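Reticulocyte binding protein (Streptococcus agalactiae COH1, PDB 3FAW) is a secreted, cell-wall-anchored pullulanase that probably hydrolyses the alpha-1,6-glucosidic branch links of pullulan and related alpha-glucans. Local coordinates at residues K769-D781 with P787-D799. Sequence-based numbering, arbitrary orientation.
Sequences KHLLKGQVIVDAD and PISTPRGVHFEKD
The C-terminal beta domain of this pullulanase packs two antiparallel sheets together here. Strand 775-778 is an outermost strand of the five-stranded sheet, beside strand 807-813. Strand 794-796 is an outermost strand of the three-stranded sheet. Between the sheets, V776 meets P791 and F796. V776 CG2 lies 3.7 Å from P791 CG and 3.9 Å from F796 CZ. CG1 stands anti to the backbone N (chi1 -178°), which leaves CG2 beside that N and next to both rings. V776 CG2 comes to the edge of the F796 ring, near its plane. L771 O also lies near the ring plane, by CE1. L772 CD2 is 3.6 Å from F796 CD1, and the two side chains run past each other in opposite directions. I811 of strand 807-813 also touches F796.

Residues 787-793 run along the outer edge of strand 775-778. I788 N donates to V776 O over 2.8 Å. The I788 side chain then folds over the strand, with CD1 3.6 Å from I777 O. I777 and V778 both bond to V810 of the neighbouring strand, a classic beta bulge.

Past the bulge, D779 is buried and its carboxylate ties down both segments. OD1 accepts from D781 N, making an Asx turn, and also from Q782 N. With chi1 76° D779 CG lies between the backbone N and the carbonyl carbon, which turns the carboxylate toward I788 and R792. A backbone bond from A780 N to R792 O closes the same corner. D781 OD1 forms a salt bridge with K689 of helix 685-703, linking this corner to that helix. R792 N donates to D779 OD2 on its anti side, tilted out of the carboxylate plane, over 2.9 Å and almost straight at 178°.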
# COMPACT_ATOMS: atom_id res chain seq x y z
N LYS A 769 -8.53 -37.69 22.10
CA LYS A 769 -9.56 -37.90 23.13
C LYS A 769 -9.40 -36.99 24.34
O LYS A 769 -10.38 -36.65 25.01
CB LYS A 769 -9.59 -39.37 23.59
CG LYS A 769 -8.34 -39.82 24.35
CD LYS A 769 -8.45 -41.26 24.82
CE LYS A 769 -7.26 -41.65 25.69
NZ LYS A 769 -7.36 -43.04 26.21
N HIS A 770 -8.16 -36.60 24.62
CA HIS A 770 -7.84 -35.68 25.72
C HIS A 770 -8.57 -34.33 25.62
O HIS A 770 -8.73 -33.63 26.62
CB HIS A 770 -6.33 -35.44 25.78
CG HIS A 770 -5.77 -34.76 24.57
ND1 HIS A 770 -5.54 -33.40 24.53
CD2 HIS A 770 -5.41 -35.24 23.36
CE1 HIS A 770 -5.06 -33.08 23.34
NE2 HIS A 770 -4.97 -34.18 22.61
N LEU A 771 -9.01 -33.97 24.41
CA LEU A 771 -9.74 -32.72 24.18
C LEU A 771 -11.14 -32.71 24.81
O LEU A 771 -11.69 -31.64 25.09
CB LEU A 771 -9.86 -32.43 22.68
CG LEU A 771 -8.55 -32.20 21.92
CD1 LEU A 771 -8.85 -31.99 20.43
CD2 LEU A 771 -7.79 -31.01 22.50
N LEU A 772 -11.71 -33.89 25.04
CA LEU A 772 -13.04 -34.00 25.66
C LEU A 772 -13.05 -33.55 27.12
O LEU A 772 -14.12 -33.28 27.68
CB LEU A 772 -13.56 -35.44 25.55
CG LEU A 772 -13.86 -35.94 24.13
CD1 LEU A 772 -13.94 -37.46 24.10
CD2 LEU A 772 -15.14 -35.31 23.59
N LYS A 773 -11.87 -33.46 27.74
CA LYS A 773 -11.73 -32.99 29.13
C LYS A 773 -11.49 -31.49 29.23
O LYS A 773 -11.38 -30.95 30.33
CB LYS A 773 -10.58 -33.73 29.82
CG LYS A 773 -10.72 -35.25 29.87
CD LYS A 773 -11.84 -35.72 30.80
CE LYS A 773 -11.55 -35.39 32.26
NZ LYS A 773 -12.48 -36.09 33.18
N GLY A 774 -11.40 -30.81 28.08
CA GLY A 774 -11.09 -29.39 28.03
C GLY A 774 -12.29 -28.47 28.22
O GLY A 774 -13.42 -28.93 28.37
N GLN A 775 -12.02 -27.17 28.20
CA GLN A 775 -13.05 -26.14 28.36
C GLN A 775 -13.34 -25.50 27.01
O GLN A 775 -12.42 -25.23 26.24
CB GLN A 775 -12.57 -25.06 29.33
CG GLN A 775 -12.18 -25.58 30.72
CD GLN A 775 -11.32 -24.59 31.51
OE1 GLN A 775 -10.49 -23.88 30.94
NE2 GLN A 775 -11.52 -24.55 32.82
N VAL A 776 -14.61 -25.23 26.74
CA VAL A 776 -15.01 -24.51 25.53
C VAL A 776 -14.89 -23.01 25.75
O VAL A 776 -15.58 -22.45 26.62
CB VAL A 776 -16.47 -24.83 25.13
CG1 VAL A 776 -16.84 -24.11 23.82
CG2 VAL A 776 -16.66 -26.34 24.99
N ILE A 777 -14.02 -22.35 24.98
CA ILE A 777 -13.85 -20.89 25.08
C ILE A 777 -14.41 -20.11 23.88
O ILE A 777 -14.62 -18.89 23.96
CB ILE A 777 -12.37 -20.50 25.36
CG1 ILE A 777 -11.45 -20.91 24.21
CG2 ILE A 777 -11.91 -21.13 26.67
CD1 ILE A 777 -10.08 -20.27 24.30
N VAL A 778 -14.65 -20.80 22.77
CA VAL A 778 -15.39 -20.24 21.64
C VAL A 778 -16.52 -21.19 21.26
O VAL A 778 -16.29 -22.39 21.10
CB VAL A 778 -14.48 -19.99 20.40
CG1 VAL A 778 -15.29 -19.45 19.23
CG2 VAL A 778 -13.35 -19.05 20.75
N ASP A 779 -17.73 -20.65 21.13
CA ASP A 779 -18.87 -21.45 20.67
C ASP A 779 -19.63 -20.68 19.59
O ASP A 779 -19.08 -19.76 18.98
CB ASP A 779 -19.75 -21.88 21.86
CG ASP A 779 -20.62 -20.76 22.42
OD1 ASP A 779 -20.48 -19.59 21.99
OD2 ASP A 779 -21.45 -21.05 23.30
N ALA A 780 -20.88 -21.06 19.33
CA ALA A 780 -21.68 -20.42 18.28
C ALA A 780 -22.07 -18.97 18.59
O ALA A 780 -22.30 -18.18 17.67
CB ALA A 780 -22.94 -21.25 18.01
N ASP A 781 -22.12 -18.62 19.88
CA ASP A 781 -22.60 -17.31 20.31
C ASP A 781 -21.51 -16.32 20.73
O ASP A 781 -21.67 -15.11 20.57
CB ASP A 781 -23.58 -17.46 21.48
CG ASP A 781 -24.88 -18.12 21.08
OD1 ASP A 781 -25.31 -17.94 19.92
OD2 ASP A 781 -25.48 -18.80 21.93
N PRO A 787 -13.89 -19.89 30.22
CA PRO A 787 -14.73 -21.05 29.99
C PRO A 787 -16.21 -20.69 29.83
O PRO A 787 -16.74 -19.90 30.60
CB PRO A 787 -14.53 -21.91 31.26
CG PRO A 787 -13.29 -21.40 31.88
CD PRO A 787 -13.20 -19.96 31.53
N ILE A 788 -16.85 -21.27 28.81
CA ILE A 788 -18.28 -21.11 28.59
C ILE A 788 -19.00 -22.27 29.30
O ILE A 788 -18.78 -23.43 28.96
CB ILE A 788 -18.63 -21.09 27.09
CG1 ILE A 788 -17.89 -19.94 26.38
CG2 ILE A 788 -20.13 -20.93 26.89
CD1 ILE A 788 -17.90 -20.04 24.86
N SER A 789 -19.83 -21.94 30.29
CA SER A 789 -20.42 -22.95 31.18
C SER A 789 -21.41 -23.87 30.47
O SER A 789 -21.41 -25.08 30.72
CB SER A 789 -21.11 -22.26 32.37
OG SER A 789 -22.13 -21.38 31.93
N THR A 790 -22.25 -23.30 29.61
CA THR A 790 -23.22 -24.08 28.82
C THR A 790 -23.05 -23.75 27.32
O THR A 790 -23.79 -22.93 26.77
CB THR A 790 -24.67 -23.84 29.30
OG1 THR A 790 -25.59 -24.58 28.47
CG2 THR A 790 -25.03 -22.35 29.27
N PRO A 791 -22.06 -24.39 26.66
CA PRO A 791 -21.73 -24.05 25.27
C PRO A 791 -22.83 -24.39 24.26
O PRO A 791 -23.49 -25.42 24.38
CB PRO A 791 -20.48 -24.91 24.99
CG PRO A 791 -20.01 -25.39 26.31
CD PRO A 791 -21.20 -25.47 27.18
N ARG A 792 -23.02 -23.50 23.29
CA ARG A 792 -24.00 -23.71 22.23
C ARG A 792 -23.34 -24.15 20.92
O ARG A 792 -22.29 -23.62 20.54
CB ARG A 792 -24.80 -22.43 22.00
CG ARG A 792 -25.77 -22.11 23.13
CD ARG A 792 -27.03 -22.96 23.06
NE ARG A 792 -27.76 -22.96 24.33
CZ ARG A 792 -27.52 -23.77 25.36
NH1 ARG A 792 -26.54 -24.67 25.31
NH2 ARG A 792 -28.26 -23.67 26.46
N GLY A 793 -23.97 -25.10 20.24
CA GLY A 793 -23.53 -25.55 18.92
C GLY A 793 -22.60 -26.75 18.92
O GLY A 793 -22.13 -27.17 17.86
N VAL A 794 -22.34 -27.32 20.10
CA VAL A 794 -21.45 -28.47 20.23
C VAL A 794 -21.99 -29.46 21.27
O VAL A 794 -22.54 -29.06 22.29
CB VAL A 794 -20.03 -28.03 20.66
CG1 VAL A 794 -20.07 -27.31 22.02
CG2 VAL A 794 -19.09 -29.23 20.70
N HIS A 795 -21.82 -30.75 20.99
CA HIS A 795 -22.14 -31.81 21.96
C HIS A 795 -20.98 -32.78 22.08
O HIS A 795 -20.41 -33.22 21.08
CB HIS A 795 -23.42 -32.55 21.55
CG HIS A 795 -24.63 -31.67 21.49
ND1 HIS A 795 -25.51 -31.55 22.54
CD2 HIS A 795 -25.10 -30.87 20.50
CE1 HIS A 795 -26.48 -30.71 22.21
NE2 HIS A 795 -26.25 -30.29 20.98
N PHE A 796 -20.63 -33.12 23.32
CA PHE A 796 -19.52 -34.01 23.62
C PHE A 796 -19.99 -35.46 23.62
O PHE A 796 -20.95 -35.81 24.32
CB PHE A 796 -18.88 -33.65 24.97
CG PHE A 796 -17.99 -32.44 24.93
CD1 PHE A 796 -16.65 -32.54 25.27
CD2 PHE A 796 -18.48 -31.20 24.52
CE1 PHE A 796 -15.81 -31.42 25.22
CE2 PHE A 796 -17.66 -30.08 24.47
CZ PHE A 796 -16.32 -30.19 24.82
N GLU A 797 -19.32 -36.31 22.83
CA GLU A 797 -19.63 -37.74 22.76
C GLU A 797 -18.49 -38.56 23.38
O GLU A 797 -17.63 -38.00 24.07
CB GLU A 797 -19.86 -38.16 21.30
CG GLU A 797 -20.76 -37.23 20.48
CD GLU A 797 -22.15 -37.06 21.07
OE1 GLU A 797 -22.60 -37.91 21.86
OE2 GLU A 797 -22.80 -36.05 20.71
N LYS A 798 -18.48 -39.87 23.15
CA LYS A 798 -17.47 -40.78 23.73
C LYS A 798 -16.04 -40.49 23.22
O LYS A 798 -15.11 -40.37 24.01
CB LYS A 798 -17.86 -42.24 23.46
CG LYS A 798 -16.86 -43.29 23.96
CD LYS A 798 -16.62 -43.19 25.46
CE LYS A 798 -15.89 -44.43 25.98
NZ LYS A 798 -15.59 -44.33 27.44
N ASP A 799 -15.88 -40.40 21.90
CA ASP A 799 -14.58 -40.04 21.30
C ASP A 799 -14.75 -39.13 20.08
O ASP A 799 -14.00 -39.21 19.11
CB ASP A 799 -13.77 -41.30 20.96
CG ASP A 799 -14.36 -42.10 19.81
OD1 ASP A 799 -15.47 -41.77 19.34
OD2 ASP A 799 -13.72 -43.07 19.35